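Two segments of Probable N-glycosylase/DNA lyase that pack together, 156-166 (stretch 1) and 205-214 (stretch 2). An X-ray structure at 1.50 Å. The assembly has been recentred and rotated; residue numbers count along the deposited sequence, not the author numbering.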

# COMPACT_ATOMS: atom_id res chain seq x y z
N ALA A 156 -7.79 -2.24 -4.22
CA ALA A 156 -7.85 -1.02 -3.42
C ALA A 156 -7.05 -1.14 -2.15
O ALA A 156 -6.93 -2.22 -1.56
CB ALA A 156 -9.29 -0.71 -3.06
N ILE A 157 -6.54 0.01 -1.70
CA ILE A 157 -5.84 0.11 -0.42
C ILE A 157 -6.74 0.90 0.52
O ILE A 157 -6.76 2.13 0.51
CB ILE A 157 -4.48 0.81 -0.59
CG1 ILE A 157 -3.65 0.11 -1.67
CG2 ILE A 157 -3.74 0.81 0.72
CD1 ILE A 157 -2.47 0.98 -2.17
N LEU A 158 -7.46 0.17 1.37
CA LEU A 158 -8.46 0.78 2.22
C LEU A 158 -7.87 1.22 3.55
O LEU A 158 -8.09 0.59 4.59
CB LEU A 158 -9.64 -0.19 2.42
CG LEU A 158 -10.32 -0.62 1.12
CD1 LEU A 158 -11.41 -1.67 1.37
CD2 LEU A 158 -10.91 0.61 0.37
N ASP A 159 -7.13 2.32 3.51
CA ASP A 159 -6.55 2.87 4.72
C ASP A 159 -7.49 3.90 5.31
O ASP A 159 -8.58 4.13 4.80
CB ASP A 159 -5.16 3.44 4.46
CG ASP A 159 -5.16 4.60 3.52
OD1 ASP A 159 -4.06 4.98 3.06
OD2 ASP A 159 -6.24 5.15 3.22
N LYS A 160 -7.09 4.50 6.42
CA LYS A 160 -8.00 5.36 7.14
C LYS A 160 -8.43 6.56 6.30
O LYS A 160 -9.59 6.96 6.36
CB LYS A 160 -7.41 5.79 8.48
CG LYS A 160 -7.53 4.70 9.54
CD LYS A 160 -7.41 5.26 10.95
CE LYS A 160 -7.58 4.16 11.99
NZ LYS A 160 -7.65 4.69 13.38
N HIS A 161 -7.52 7.10 5.49
CA HIS A 161 -7.84 8.28 4.68
C HIS A 161 -8.89 7.93 3.64
O HIS A 161 -9.84 8.67 3.44
CB HIS A 161 -6.60 8.81 3.95
CG HIS A 161 -6.92 9.65 2.75
ND1 HIS A 161 -7.63 10.83 2.83
CD2 HIS A 161 -6.63 9.48 1.43
CE1 HIS A 161 -7.76 11.35 1.62
NE2 HIS A 161 -7.17 10.55 0.75
N VAL A 162 -8.71 6.80 2.98
CA VAL A 162 -9.65 6.39 1.95
C VAL A 162 -11.00 6.05 2.59
O VAL A 162 -12.04 6.42 2.06
CB VAL A 162 -9.10 5.22 1.15
CG1 VAL A 162 -10.14 4.64 0.22
CG2 VAL A 162 -7.88 5.69 0.36
N LEU A 163 -10.99 5.36 3.73
CA LEU A 163 -12.26 4.99 4.38
C LEU A 163 -13.02 6.22 4.84
O LEU A 163 -14.24 6.27 4.74
CB LEU A 163 -12.01 4.05 5.55
CG LEU A 163 -11.51 2.67 5.13
CD1 LEU A 163 -11.03 1.89 6.34
CD2 LEU A 163 -12.58 1.88 4.37
N ARG A 164 -12.31 7.23 5.33
CA ARG A 164 -12.98 8.45 5.76
C ARG A 164 -13.58 9.19 4.57
O ARG A 164 -14.65 9.78 4.71
CB ARG A 164 -12.06 9.34 6.58
CG ARG A 164 -11.84 8.81 8.02
CD ARG A 164 -11.08 9.80 8.89
NE ARG A 164 -9.93 10.35 8.17
CZ ARG A 164 -8.67 9.98 8.37
NH1 ARG A 164 -8.37 9.06 9.29
NH2 ARG A 164 -7.71 10.53 7.64
N LEU A 165 -12.91 9.16 3.42
CA LEU A 165 -13.48 9.74 2.20
C LEU A 165 -14.75 9.01 1.78
O LEU A 165 -15.72 9.63 1.35
CB LEU A 165 -12.49 9.69 1.03
CG LEU A 165 -11.59 10.89 0.79
CD1 LEU A 165 -10.79 10.60 -0.46
CD2 LEU A 165 -12.39 12.17 0.64
N MET A 166 -14.72 7.69 1.87
CA MET A 166 -15.87 6.90 1.48
C MET A 166 -17.04 7.16 2.41
O MET A 166 -18.17 7.22 1.97
CB MET A 166 -15.51 5.42 1.47
CG MET A 166 -14.50 5.04 0.40
SD MET A 166 -14.16 3.26 0.42
CE MET A 166 -15.63 2.66 -0.40
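Stretch 2 205-214: FDLYLWYLVK

Stretch 2 belongs to a helix that begins earlier in the chain, and it crosses stretch 1 almost at a right angle. Stretch 1 opens as a loop, Ala156 to Asp159, with a tight turn at Leu158, and enters a helix at Lys160. The two helix axes approach to 10.4 Å, with an angle of 85° between their N-to-C directions. The contact buries 438 Å² in all, both sides summed, and the CA atoms come nearest at Val162 and Leu209, 7.3 Å apart. Along stretch 2 the contacting residues are Asp206, Leu209, Trp210, Leu212 and Val213, the spacing expected of one side of a helix. Phe205, Leu207, Tyr208, Tyr211 and Lys214 make no contact with stretch 1.

The apolar part of the contact is built from aliphatic side chains. Leu209 points toward stretch 1 with chi1 m and chi2 t, and its two methyls meet different partners: CD1 lies 4.3 Å from Val162 CG1, and CD2 lies 3.9 Å from Leu165 CD1. Leu165 CD1 also reaches Leu212 CD1, at 4.1 Å. Branched hydrocarbon side chains suit this place because they fill the space between crossing helices without leaving polar groups to be satisfied.

His161 is the residue of stretch 1 most covered by stretch 2, and it combines polar and aromatic contacts. Its chi1 is t, and its NE2 donates a hydrogen bond to Leu209 O, 3.2 Å away, with a nearly straight N-H...acceptor angle of 164°. The carbonyl sits at the ring edge, near the ring plane, where an imidazole N-H can be directed. One face of the same ring is covered by Val213, whose CG2 lies 3.7 Å from the ring centroid in a CH-pi contact. The edge of His161 is turned toward the face of Trp210: the imidazole and the six-membered ring of the indole have centroids 4.3 Å apart and planes at 50°, and His161 CD2 comes within 3.4 Å of Trp210 CE2. Histidine suits the site because a flat ring can offer a donor at its edge and a pi surface to a methyl group.

Asp159 links the start of one helix to the other. At the N-cap position, its OD2 accepts from Val162 N at 3.0 Å, satisfying a backbone amide in the first turn, which has no preceding helical carbonyl to bond. Its OD1 accepts a weak hydrogen bond from Trp210 NE1, at 3.2 Å and an angle of only 132°.

Water completes the polar contacts around Asp206, whose CA-to-CB bond points toward stretch 1. Water 1 accepts from Ile157 N at 2.9 Å and donates to Asp206 OD1, also at 2.9 Å, bridging the two stretches. Water 2 lies 2.5 Å from Asp206 OD1 and accepts from Trp210 NE1 at 3.0 Å, so the single indole N-H serves both this water and Asp159 OD1, the latter weakly. A buried carboxylate is well suited to hold such waters, since its oxygens are strong acceptors.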

# COMPACT_ATOMS: atom_id res chain seq x y z
N PHE A 205 -6.30 4.89 -9.12
CA PHE A 205 -7.33 5.72 -8.50
C PHE A 205 -6.91 6.08 -7.08
O PHE A 205 -7.09 7.22 -6.65
CB PHE A 205 -8.67 4.97 -8.47
CG PHE A 205 -9.83 5.82 -8.05
CD1 PHE A 205 -10.19 6.93 -8.78
CD2 PHE A 205 -10.57 5.50 -6.93
CE1 PHE A 205 -11.26 7.72 -8.40
CE2 PHE A 205 -11.66 6.28 -6.55
CZ PHE A 205 -11.99 7.39 -7.29
N ASP A 206 -6.33 5.13 -6.37
CA ASP A 206 -5.83 5.39 -5.02
C ASP A 206 -4.90 6.61 -4.97
O ASP A 206 -4.95 7.40 -4.03
CB ASP A 206 -5.05 4.18 -4.49
CG ASP A 206 -4.45 4.42 -3.14
OD1 ASP A 206 -5.19 4.31 -2.13
OD2 ASP A 206 -3.24 4.69 -3.08
N LEU A 207 -4.04 6.74 -5.97
CA LEU A 207 -3.10 7.87 -5.99
C LEU A 207 -3.80 9.19 -6.26
O LEU A 207 -3.42 10.21 -5.71
CB LEU A 207 -1.98 7.65 -6.98
CG LEU A 207 -1.11 6.44 -6.66
CD1 LEU A 207 -0.05 6.32 -7.73
CD2 LEU A 207 -0.48 6.56 -5.27
N TYR A 208 -4.84 9.17 -7.08
CA TYR A 208 -5.63 10.38 -7.27
C TYR A 208 -6.33 10.76 -5.95
O TYR A 208 -6.37 11.93 -5.59
CB TYR A 208 -6.64 10.21 -8.42
CG TYR A 208 -6.01 10.22 -9.78
CD1 TYR A 208 -5.67 11.41 -10.41
CD2 TYR A 208 -5.76 9.04 -10.47
CE1 TYR A 208 -5.09 11.42 -11.67
CE2 TYR A 208 -5.18 9.04 -11.72
CZ TYR A 208 -4.86 10.24 -12.32
OH TYR A 208 -4.28 10.28 -13.55
N LEU A 209 -6.87 9.78 -5.24
CA LEU A 209 -7.53 10.03 -3.96
C LEU A 209 -6.56 10.67 -2.97
O LEU A 209 -6.91 11.60 -2.23
CB LEU A 209 -8.08 8.74 -3.37
CG LEU A 209 -9.30 8.13 -4.07
CD1 LEU A 209 -9.66 6.81 -3.41
CD2 LEU A 209 -10.50 9.07 -4.03
N TRP A 210 -5.33 10.18 -2.95
CA TRP A 210 -4.37 10.74 -2.00
C TRP A 210 -3.87 12.12 -2.38
O TRP A 210 -3.50 12.91 -1.50
CB TRP A 210 -3.19 9.78 -1.79
CG TRP A 210 -3.40 8.89 -0.61
CD1 TRP A 210 -3.82 7.60 -0.61
CD2 TRP A 210 -3.20 9.25 0.75
NE1 TRP A 210 -3.89 7.12 0.67
CE2 TRP A 210 -3.51 8.12 1.53
CE3 TRP A 210 -2.77 10.41 1.39
CZ2 TRP A 210 -3.42 8.12 2.92
CZ3 TRP A 210 -2.67 10.42 2.77
CH2 TRP A 210 -3.00 9.28 3.52
N TYR A 211 -3.90 12.45 -3.66
CA TYR A 211 -3.52 13.78 -4.13
C TYR A 211 -4.41 14.85 -3.50
O TYR A 211 -3.98 15.96 -3.25
CB TYR A 211 -3.56 13.86 -5.66
CG TYR A 211 -3.09 15.18 -6.21
CD1 TYR A 211 -1.76 15.40 -6.46
CD2 TYR A 211 -3.98 16.24 -6.40
CE1 TYR A 211 -1.31 16.62 -6.93
CE2 TYR A 211 -3.55 17.44 -6.88
CZ TYR A 211 -2.21 17.64 -7.12
OH TYR A 211 -1.75 18.85 -7.57
N LEU A 212 -5.64 14.49 -3.20
CA LEU A 212 -6.59 15.45 -2.64
C LEU A 212 -6.13 16.09 -1.34
O LEU A 212 -6.51 17.22 -1.05
CB LEU A 212 -7.95 14.79 -2.38
CG LEU A 212 -8.69 14.25 -3.60
CD1 LEU A 212 -10.01 13.59 -3.14
CD2 LEU A 212 -8.96 15.35 -4.58
N VAL A 213 -5.33 15.38 -0.55
CA VAL A 213 -4.98 15.83 0.79
C VAL A 213 -4.06 17.06 0.75
O VAL A 213 -4.41 18.16 1.25
CB VAL A 213 -4.26 14.70 1.57
CG1 VAL A 213 -3.86 15.15 2.96
CG2 VAL A 213 -5.15 13.46 1.64
N LYS A 214 -2.89 16.87 0.16
CA LYS A 214 -1.84 17.88 0.20
C LYS A 214 -1.21 18.09 -1.18
O LYS A 214 -0.23 18.80 -1.31
CB LYS A 214 -0.76 17.48 1.21
CG LYS A 214 -1.16 17.73 2.66
CD LYS A 214 -0.09 17.29 3.65
CE LYS A 214 0.94 18.40 3.92
NZ LYS A 214 2.00 18.49 2.88
O HOH W 1 -7.46 2.55 -2.71
O HOH W 2 -4.58 4.26 0.25